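PDB 6VC3: galactose-binding lectin from Arachis hypogaea, which binds D-galactose specifically as a homotetrameric legume lectin that carries calcium and manganese ions beside each sugar-binding site. Local coordinates for residues Asp78-Asp83 with Asp123-Ser128; Gly84-Ile89 with Gly104-Ser109. All coordinates share one frame; numbering follows the deposited sequence.

Contact 1. Residues Asp78-Asp83 with Asp123-Ser128. With CA (calcium ion), chain G; MN (manganese (II) ion), chain F; QWJ (6-S-(prop-2-yn-1-yl)-6-thio-beta-D-glucopyranosyl 1-thio-beta-D-galactopyranoside), chain E.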
loop_
_atom_site.group_PDB
_atom_site.type_symbol
_atom_site.label_atom_id
_atom_site.label_comp_id
_atom_site.label_asym_id
_atom_site.label_seq_id
_atom_site.Cartn_x
_atom_site.Cartn_y
_atom_site.Cartn_z
ATOM N N ASP A 78 13.637 -40.733 9.001
ATOM C CA ASP A 78 15.009 -41.277 9.010
ATOM C C ASP A 78 16.131 -40.212 9.021
ATOM O O ASP A 78 17.191 -40.483 9.590
ATOM C CB ASP A 78 15.246 -42.264 7.841
ATOM C CG ASP A 78 14.208 -43.378 7.725
ATOM O OD1 ASP A 78 14.010 -44.120 8.717
ATOM O OD2 ASP A 78 13.625 -43.535 6.633
ATOM N N TYR A 79 15.920 -39.031 8.430
ATOM C CA TYR A 79 16.948 -37.993 8.405
ATOM C C TYR A 79 16.872 -37.060 9.610
ATOM O O TYR A 79 15.790 -36.799 10.149
ATOM C CB TYR A 79 16.856 -37.166 7.127
ATOM C CG TYR A 79 17.118 -37.945 5.868
ATOM C CD1 TYR A 79 18.410 -38.118 5.385
ATOM C CD2 TYR A 79 16.071 -38.484 5.126
ATOM C CE1 TYR A 79 18.657 -38.804 4.201
ATOM C CE2 TYR A 79 16.297 -39.146 3.929
ATOM C CZ TYR A 79 17.597 -39.315 3.473
ATOM O OH TYR A 79 17.823 -39.978 2.290
ATOM N N ASP A 80 18.051 -36.555 10.010
ATOM C CA ASP A 80 18.272 -35.594 11.086
ATOM C C ASP A 80 17.706 -34.237 10.637
ATOM O O ASP A 80 18.112 -33.771 9.569
ATOM C CB ASP A 80 19.784 -35.504 11.387
ATOM C CG ASP A 80 20.178 -34.978 12.757
ATOM O OD1 ASP A 80 19.267 -34.688 13.575
ATOM O OD2 ASP A 80 21.391 -34.878 13.023
ATOM N N PRO A 81 16.728 -33.629 11.366
ATOM C CA PRO A 81 16.148 -32.344 10.910
ATOM C C PRO A 81 17.206 -31.245 10.868
ATOM O O PRO A 81 17.594 -30.687 11.897
ATOM C CB PRO A 81 15.037 -32.064 11.928
ATOM C CG PRO A 81 14.808 -33.334 12.639
ATOM C CD PRO A 81 16.109 -34.065 12.633
ATOM N N ALA A 82 17.747 -31.022 9.653
ATOM C CA ALA A 82 18.836 -30.074 9.429
ATOM C C ALA A 82 18.733 -29.461 8.017
ATOM O O ALA A 82 18.101 -30.067 7.169
ATOM C CB ALA A 82 20.175 -30.780 9.627
ATOM N N ASP A 83 19.255 -28.236 7.768
ATOM C CA ASP A 83 20.102 -27.456 8.673
ATOM C C ASP A 83 19.518 -26.123 9.151
ATOM O O ASP A 83 19.994 -25.579 10.160
ATOM C CB ASP A 83 21.445 -27.215 7.992
ATOM C CG ASP A 83 22.437 -28.323 8.270
ATOM O OD1 ASP A 83 22.414 -29.366 7.526
ATOM O OD2 ASP A 83 23.251 -28.153 9.198
ATOM N N ASP A 123 18.623 -21.543 12.835
ATOM C CA ASP A 123 19.470 -22.702 12.924
ATOM C C ASP A 123 18.887 -23.800 13.801
ATOM O O ASP A 123 18.581 -23.560 14.979
ATOM C CB ASP A 123 20.830 -22.262 13.443
ATOM C CG ASP A 123 21.947 -23.173 13.031
ATOM O OD1 ASP A 123 21.690 -24.367 12.839
ATOM O OD2 ASP A 123 23.070 -22.686 12.871
ATOM N N THR A 124 18.801 -25.032 13.208
ATOM C CA THR A 124 18.215 -26.249 13.778
ATOM C C THR A 124 19.233 -27.387 14.015
ATOM O O THR A 124 18.818 -28.492 14.375
ATOM C CB THR A 124 17.089 -26.758 12.854
ATOM O OG1 THR A 124 17.644 -27.311 11.656
ATOM C CG2 THR A 124 16.069 -25.689 12.525
ATOM N N TYR A 125 20.544 -27.116 13.853
ATOM C CA TYR A 125 21.613 -28.102 14.081
ATOM C C TYR A 125 22.850 -27.412 14.666
ATOM O O TYR A 125 23.255 -26.362 14.163
ATOM C CB TYR A 125 21.986 -28.885 12.794
ATOM C CG TYR A 125 23.034 -29.953 13.041
ATOM C CD1 TYR A 125 24.392 -29.652 12.996
ATOM C CD2 TYR A 125 22.671 -31.256 13.361
ATOM C CE1 TYR A 125 25.357 -30.600 13.317
ATOM C CE2 TYR A 125 23.631 -32.231 13.635
ATOM C CZ TYR A 125 24.977 -31.895 13.620
ATOM O OH TYR A 125 25.951 -32.839 13.885
ATOM N N SER A 126 23.476 -28.035 15.684
ATOM C CA SER A 126 24.650 -27.468 16.347
ATOM C C SER A 126 25.962 -27.913 15.692
ATOM O O SER A 126 26.424 -29.037 15.892
ATOM C CB SER A 126 24.652 -27.792 17.842
ATOM O OG SER A 126 25.644 -27.037 18.519
ATOM N N ASN A 127 26.552 -27.001 14.905
ATOM C CA ASN A 127 27.816 -27.142 14.195
ATOM C C ASN A 127 28.960 -26.568 15.036
ATOM O O ASN A 127 29.132 -25.349 15.074
ATOM C CB ASN A 127 27.744 -26.446 12.829
ATOM C CG ASN A 127 26.811 -27.113 11.851
ATOM O OD1 ASN A 127 25.625 -26.797 11.785
ATOM N ND2 ASN A 127 27.322 -28.080 11.099
ATOM N N SER A 128 29.765 -27.449 15.690
ATOM C CA SER A 128 30.880 -27.046 16.550
ATOM C C SER A 128 31.948 -26.288 15.775
ATOM O O SER A 128 32.582 -25.388 16.339
ATOM C CB SER A 128 31.496 -28.245 17.268
ATOM O OG SER A 128 31.919 -29.249 16.363
HETATM CA CA CA G . 24.146 -25.083 12.584
HETATM MN MN MN F . 24.017 -21.270 14.062
HETATM C C4 QWJ E . 24.490 -31.392 9.691
HETATM C C3 QWJ E . 25.820 -30.644 9.617
HETATM C C5 QWJ E . 24.735 -32.833 10.132
HETATM C C1 QWJ E . 26.930 -32.849 9.213
HETATM C C2 QWJ E . 26.808 -31.402 8.734
HETATM C C6 QWJ E . 23.485 -33.678 10.163
HETATM O O5 QWJ E . 25.655 -33.475 9.235
HETATM O O2 QWJ E . 28.079 -30.763 8.739
HETATM O O3 QWJ E . 25.635 -29.322 9.133
HETATM O O4 QWJ E . 23.863 -31.395 8.418
HETATM O O6 QWJ E . 23.558 -34.689 11.163
HETATM S S1 QWJ E . 28.086 -33.792 8.189
HETATM O O HOH W 1 23.158 -25.905 10.697
HETATM O O HOH W 2 25.238 -20.861 12.406
HETATM O O HOH W 3 24.865 -19.567 15.232
HETATM O O HOH W 4 25.267 -23.721 11.186
#

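Contact 2. Residues Gly84-Ile89 with Gly104-Ser109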
loop_
_atom_site.group_PDB
_atom_site.type_symbol
_atom_site.label_atom_id
_atom_site.label_comp_id
_atom_site.label_asym_id
_atom_site.label_seq_id
_atom_site.Cartn_x
_atom_site.Cartn_y
_atom_site.Cartn_z
ATOM N N GLY A 84 18.506 -25.625 8.442
ATOM C CA GLY A 84 17.840 -24.377 8.774
ATOM C C GLY A 84 17.711 -23.418 7.617
ATOM O O GLY A 84 18.122 -23.713 6.492
ATOM N N ILE A 85 17.116 -22.273 7.892
ATOM C CA ILE A 85 16.881 -21.195 6.930
ATOM C C ILE A 85 17.622 -19.920 7.387
ATOM O O ILE A 85 17.679 -19.631 8.576
ATOM C CB ILE A 85 15.344 -20.930 6.760
ATOM C CG1 ILE A 85 14.576 -22.207 6.294
ATOM C CG2 ILE A 85 15.069 -19.731 5.821
ATOM C CD1 ILE A 85 12.979 -22.174 6.486
ATOM N N ILE A 86 18.172 -19.169 6.428
ATOM C CA ILE A 86 18.781 -17.882 6.681
ATOM C C ILE A 86 18.126 -16.819 5.748
ATOM O O ILE A 86 17.996 -17.035 4.544
ATOM C CB ILE A 86 20.334 -17.892 6.599
ATOM C CG1 ILE A 86 20.929 -16.554 7.128
ATOM C CG2 ILE A 86 20.862 -18.274 5.201
ATOM C CD1 ILE A 86 22.448 -16.500 7.301
ATOM N N PHE A 87 17.684 -15.708 6.345
ATOM C CA PHE A 87 17.187 -14.525 5.636
ATOM C C PHE A 87 18.424 -13.694 5.456
ATOM O O PHE A 87 19.082 -13.398 6.457
ATOM C CB PHE A 87 16.067 -13.799 6.411
ATOM C CG PHE A 87 15.775 -12.381 5.948
ATOM C CD1 PHE A 87 15.157 -12.144 4.728
ATOM C CD2 PHE A 87 16.127 -11.286 6.736
ATOM C CE1 PHE A 87 14.888 -10.836 4.300
ATOM C CE2 PHE A 87 15.845 -9.975 6.313
ATOM C CZ PHE A 87 15.242 -9.761 5.089
ATOM N N PHE A 88 18.798 -13.361 4.221
ATOM C CA PHE A 88 20.077 -12.687 4.047
ATOM C C PHE A 88 20.033 -11.529 3.076
ATOM O O PHE A 88 19.064 -11.342 2.338
ATOM C CB PHE A 88 21.176 -13.709 3.612
ATOM C CG PHE A 88 21.123 -14.224 2.182
ATOM C CD1 PHE A 88 20.163 -15.147 1.794
ATOM C CD2 PHE A 88 22.047 -13.792 1.238
ATOM C CE1 PHE A 88 20.127 -15.632 0.482
ATOM C CE2 PHE A 88 22.034 -14.309 -0.072
ATOM C CZ PHE A 88 21.071 -15.219 -0.439
ATOM N N ILE A 89 21.104 -10.721 3.133
ATOM C CA ILE A 89 21.367 -9.534 2.330
ATOM C C ILE A 89 22.771 -9.694 1.811
ATOM O O ILE A 89 23.657 -9.988 2.598
ATOM C CB ILE A 89 21.178 -8.202 3.125
ATOM C CG1 ILE A 89 20.066 -8.287 4.196
ATOM C CG2 ILE A 89 20.958 -7.040 2.154
ATOM C CD1 ILE A 89 20.107 -7.171 5.272
ATOM N N GLY A 104 25.960 -26.790 7.410
ATOM C CA GLY A 104 26.144 -25.685 8.349
ATOM C C GLY A 104 26.467 -24.347 7.708
ATOM O O GLY A 104 26.400 -23.316 8.386
ATOM N N THR A 105 26.842 -24.354 6.397
ATOM C CA THR A 105 27.145 -23.124 5.653
ATOM C C THR A 105 25.863 -22.316 5.431
ATOM O O THR A 105 25.953 -21.129 5.152
ATOM C CB THR A 105 27.850 -23.423 4.292
ATOM O OG1 THR A 105 26.948 -24.069 3.388
ATOM C CG2 THR A 105 29.111 -24.239 4.451
ATOM N N LEU A 106 24.685 -22.983 5.507
ATOM C CA LEU A 106 23.320 -22.456 5.284
ATOM C C LEU A 106 23.179 -21.878 3.850
ATOM O O LEU A 106 22.301 -21.023 3.604
ATOM C CB LEU A 106 22.909 -21.410 6.364
ATOM C CG LEU A 106 22.826 -21.890 7.822
ATOM C CD1 LEU A 106 22.470 -20.757 8.736
ATOM C CD2 LEU A 106 21.831 -23.051 8.004
ATOM N N GLY A 107 24.041 -22.364 2.946
ATOM C CA GLY A 107 24.113 -21.986 1.532
ATOM C C GLY A 107 24.639 -20.596 1.225
ATOM O O GLY A 107 24.551 -20.155 0.081
ATOM N N VAL A 108 25.223 -19.907 2.217
ATOM C CA VAL A 108 25.700 -18.524 2.044
ATOM C C VAL A 108 27.216 -18.366 2.294
ATOM O O VAL A 108 27.759 -17.291 2.052
ATOM C CB VAL A 108 24.904 -17.509 2.920
ATOM C CG1 VAL A 108 23.485 -17.294 2.396
ATOM C CG2 VAL A 108 24.892 -17.909 4.402
ATOM N N SER A 109 27.885 -19.410 2.782
ATOM C CA SER A 109 29.311 -19.318 3.102
ATOM C C SER A 109 30.137 -20.509 2.571
ATOM O O SER A 109 29.570 -21.478 2.048
ATOM C CB SER A 109 29.485 -19.192 4.612
ATOM O OG SER A 109 29.101 -20.372 5.298
#

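Contact 1. Residues Asp78-Asp83 with Asp123-Ser128
Hydroxyl O3 of the galactose ring is gripped from both segments: it donates to Asp83 OD2 at 2.7 Å and accepts from Asn127 ND2 with an N-H...O angle of 173°. The other carboxylate oxygen, Asp83 OD1, takes the O4 hydroxyl at 2.6 Å, so one carboxylate spans both neighbouring hydroxyls, while Asp80 OD2 receives the O6 hydroxyl. Tyr125 contributes apolar contact, its ring lying under the sugar with C4 3.7 Å above the ring plane and over its centre. With CG anti to the backbone N (chi1 -177°), the ring presents this face to the sugar and its edge near CE2 to Asp80 OD2, the carboxylate and ring planes standing 84° apart. Ala82 CB packs on Tyr125 CB.

Calcium is bound by both oxygens of Asp123, by Tyr125 O, by Asn127 OD1 at 2.4 Å, by two waters and by Asp132. Because OD1 of Asn127 is held by the metal, its ND2 is directed to the sugar; the same amide nitrogen also bonds to Glu129. One calcium water donates to Asp83 OD2 at 2.7 Å and to Asp83 O, which ties the sugar-binding carboxylate to the ion. Asp123 OD1 accepts from Tyr125 N in an Asx turn, and Asp123 OD2 bridges to manganese, whose sphere includes Glu121, Asp132 and His137. The backbones meet directly through a weak bond from Thr124 N to Asp83 O, and Thr124 OG1 is bonded to Gln216. A cis peptide between Ala82 and Asp83, with the Asp and Asn pair and the aromatic ring that faces the sugar, is the hallmark of the legume-lectin monosaccharide site.

Contact 2. Residues Gly84-Ile89 with Gly104-Ser109
Val108 CG1 sits over one face of the Phe88 ring, 3.8 Å from the centroid and 9° off the ring normal, a CH-pi contact centred on the ring. Phe88 CG lies between its backbone N and carbonyl carbon (chi1 74°), which stands the ring up from the strand with a face turned to the valine. The other methyl, Val108 CG2, meets the tip of Ile86, with CD1 at 4.0 Å. Ile86 also crosses Leu106 at about a right angle: its CG2 lies 3.9 Å from Leu106 CB and close to Leu106 O, a carbonyl that is hydrogen-bonded to Ser207 OG. Leu106 CD2 reaches back to Gly84 O at 4.1 Å. No hydrogen bond joins the two segments; methyl, ring and carbonyl contacts make up the interface. Within 104-109, Thr105 O holds the turn by accepting from Val108 N and from Ser109 OG, the latter on a lone pair in the carbonyl plane. Strand 84-91 runs between strands 201-209 and 117-123, and the loop 104-109 covers one face of this sheet, with Leu106 on Glu121 and Val108 on Phe117; from the other face Ile85 and Phe87 pack against strand 64-75.

In the fold
Contacts 1 and 2 have centres 13 Å apart and are continuous along the chain at Asp83-Gly84, where the sugar-site loop enters strand 84-91. Residues 104-109 follow that strand, and strand 117-123 then leads into 123-128, so both segments of contact 2 fall between the two segments of contact 1 in sequence. Both use the seven-stranded sheet of the legume-lectin beta sandwich: contact 1 at the ends of its adjacent strands 84-91 and 117-123, contact 2 on its face, nearer the chain centre. They touch directly, with Asp83 OD2 3.5 Å from Gly104 N; Gly104 also touches the sugar. Thus the loops bordering the galactose and metal sites rest on the same sheet.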